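Local coordinates for probable enoyl-CoA hydratase/isomerase (PDB 3SWX), which probably acts on acyl-CoA thioesters as an enoyl-CoA hydratase or isomerase of the crotonase-like family, at residues Lys103-Ala108 against Leu122-Val127. Sequence-based numbering, arbitrary orientation.
Sequences KPLLVA and LAADIV
Asp-125 meets Leu-105 through both its backbone and its side chain. Its CG lies anti to its own carbonyl carbon (chi1 -55°), which brings OD2 to the amide of Leu-105; the N-H meets the carboxylate on its anti side, 17° out of plane, with Leu-105 N 2.9 Å from Asp-125 OD2. In return Asp-125 N donates to Leu-105 O at 2.8 Å, in the carbonyl plane, and Ile-126 N adds a weak bond to the same oxygen. The carboxylate thus takes the place of a backbone acceptor just ahead of the regular pairing. A water donates to both OD2 and Lys-103 O, while OD1 accepts from Trp-160 NE1 of the second subunit, so this buried acid also joins Leu-105 to the subunit interface. The contact closes a beta-beta-alpha turn of the crotonase-type spiral fold: strand 105-109, strand 112-114 and helix 116-123 lead back to strand 126-130, the parallel neighbour of 105-109, and the chain leaves helical geometry at Ala-124. Parallel pairing follows, Val-107 N donating to Ile-126 O at 2.8 Å, almost straight along the carbonyl. Side chains sort onto the two sheet faces. Leu-106 and Ile-126 run alongside each other in the same direction, with Leu-106 CD2 3.9 Å from Ile-126 CD1, covered by Ile-200 and Ile-204 of helix 193-205. Val-107 and Val-127 point to the other face, and the methyl of Ala-124 rests against both Leu-105 CG and Val-107 CG2, 3.7 Å between Ala-124 CB and the latter, tucking the helix end against the strand.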
loop_
_atom_site.group_PDB
_atom_site.type_symbol
_atom_site.label_atom_id
_atom_site.label_comp_id
_atom_site.label_asym_id
_atom_site.label_seq_id
_atom_site.Cartn_x
_atom_site.Cartn_y
_atom_site.Cartn_z
ATOM N N LYS B 103 -1.488 1.063 -22.246
ATOM C CA LYS B 103 -2.268 2.292 -22.209
ATOM C C LYS B 103 -3.387 2.149 -21.188
ATOM O O LYS B 103 -3.722 1.021 -20.774
ATOM C CB LYS B 103 -2.835 2.613 -23.590
ATOM C CG LYS B 103 -1.780 2.777 -24.646
ATOM C CD LYS B 103 -2.384 3.146 -25.965
ATOM C CE LYS B 103 -3.118 1.994 -26.614
ATOM N NZ LYS B 103 -3.536 2.374 -27.993
ATOM N N PRO B 104 -3.972 3.287 -20.781
ATOM C CA PRO B 104 -4.869 3.291 -19.625
ATOM C C PRO B 104 -6.177 2.542 -19.827
ATOM O O PRO B 104 -6.725 2.532 -20.928
ATOM C CB PRO B 104 -5.106 4.780 -19.375
ATOM C CG PRO B 104 -3.918 5.455 -19.958
ATOM C CD PRO B 104 -3.622 4.660 -21.189
ATOM N N LEU B 105 -6.625 1.874 -18.770
ATOM C CA LEU B 105 -7.943 1.260 -18.697
ATOM C C LEU B 105 -8.692 1.800 -17.470
ATOM O O LEU B 105 -8.180 1.803 -16.354
ATOM C CB LEU B 105 -7.838 -0.254 -18.623
ATOM C CG LEU B 105 -9.164 -1.029 -18.562
ATOM C CD1 LEU B 105 -10.049 -0.899 -19.825
ATOM C CD2 LEU B 105 -8.922 -2.532 -18.235
ATOM N N LEU B 106 -9.904 2.287 -17.687
ATOM C CA LEU B 106 -10.737 2.718 -16.592
ATOM C C LEU B 106 -11.911 1.760 -16.514
ATOM O O LEU B 106 -12.403 1.289 -17.540
ATOM C CB LEU B 106 -11.229 4.158 -16.811
ATOM C CG LEU B 106 -10.149 5.241 -16.950
ATOM C CD1 LEU B 106 -9.632 5.329 -18.404
ATOM C CD2 LEU B 106 -10.676 6.583 -16.485
ATOM N N VAL B 107 -12.358 1.458 -15.303
ATOM C CA VAL B 107 -13.524 0.590 -15.127
ATOM C C VAL B 107 -14.608 1.305 -14.332
ATOM O O VAL B 107 -14.346 1.854 -13.266
ATOM C CB VAL B 107 -13.145 -0.763 -14.477
ATOM C CG1 VAL B 107 -14.385 -1.499 -13.980
ATOM C CG2 VAL B 107 -12.374 -1.634 -15.484
ATOM N N ALA B 108 -15.818 1.316 -14.887
ATOM C CA ALA B 108 -16.976 1.956 -14.273
ATOM C C ALA B 108 -17.933 0.861 -13.820
ATOM O O ALA B 108 -18.382 0.070 -14.641
ATOM C CB ALA B 108 -17.681 2.884 -15.284
ATOM N N LEU B 122 -9.556 -4.268 -10.209
ATOM C CA LEU B 122 -8.183 -4.247 -9.715
ATOM C C LEU B 122 -7.131 -4.281 -10.833
ATOM O O LEU B 122 -5.999 -3.838 -10.622
ATOM C CB LEU B 122 -7.925 -5.396 -8.715
ATOM C CG LEU B 122 -8.571 -5.308 -7.314
ATOM C CD1 LEU B 122 -8.441 -6.672 -6.598
ATOM C CD2 LEU B 122 -7.952 -4.202 -6.470
ATOM N N ALA B 123 -7.466 -4.832 -11.991
ATOM C CA ALA B 123 -6.528 -4.891 -13.118
ATOM C C ALA B 123 -6.390 -3.534 -13.845
ATOM O O ALA B 123 -5.374 -3.282 -14.472
ATOM C CB ALA B 123 -6.946 -5.981 -14.105
ATOM N N ALA B 124 -7.409 -2.675 -13.728
ATOM C CA ALA B 124 -7.464 -1.392 -14.391
ATOM C C ALA B 124 -6.659 -0.348 -13.645
ATOM O O ALA B 124 -6.062 -0.620 -12.597
ATOM C CB ALA B 124 -8.926 -0.918 -14.523
ATOM N N ASP B 125 -6.647 0.856 -14.207
ATOM C CA ASP B 125 -5.875 1.951 -13.639
ATOM C C ASP B 125 -6.715 2.897 -12.811
ATOM O O ASP B 125 -6.207 3.505 -11.885
ATOM C CB ASP B 125 -5.137 2.699 -14.752
ATOM C CG ASP B 125 -4.299 1.778 -15.569
ATOM O OD1 ASP B 125 -3.420 1.111 -14.962
ATOM O OD2 ASP B 125 -4.561 1.662 -16.786
ATOM N N ILE B 126 -7.998 3.012 -13.132
ATOM C CA ILE B 126 -8.898 3.932 -12.413
ATOM C C ILE B 126 -10.276 3.309 -12.372
ATOM O O ILE B 126 -10.771 2.792 -13.395
ATOM C CB ILE B 126 -8.992 5.364 -13.075
ATOM C CG1 ILE B 126 -7.625 6.068 -13.149
ATOM C CG2 ILE B 126 -9.959 6.288 -12.275
ATOM C CD1 ILE B 126 -7.578 7.144 -14.197
ATOM N N VAL B 127 -10.899 3.339 -11.193
ATOM C CA VAL B 127 -12.184 2.679 -10.994
ATOM C C VAL B 127 -13.168 3.711 -10.475
ATOM O O VAL B 127 -12.895 4.406 -9.480
ATOM C CB VAL B 127 -12.097 1.472 -10.015
ATOM C CG1 VAL B 127 -13.487 0.838 -9.765
ATOM C CG2 VAL B 127 -11.119 0.408 -10.532
HETATM O O HOH W 1 -3.677 -0.321 -18.341
#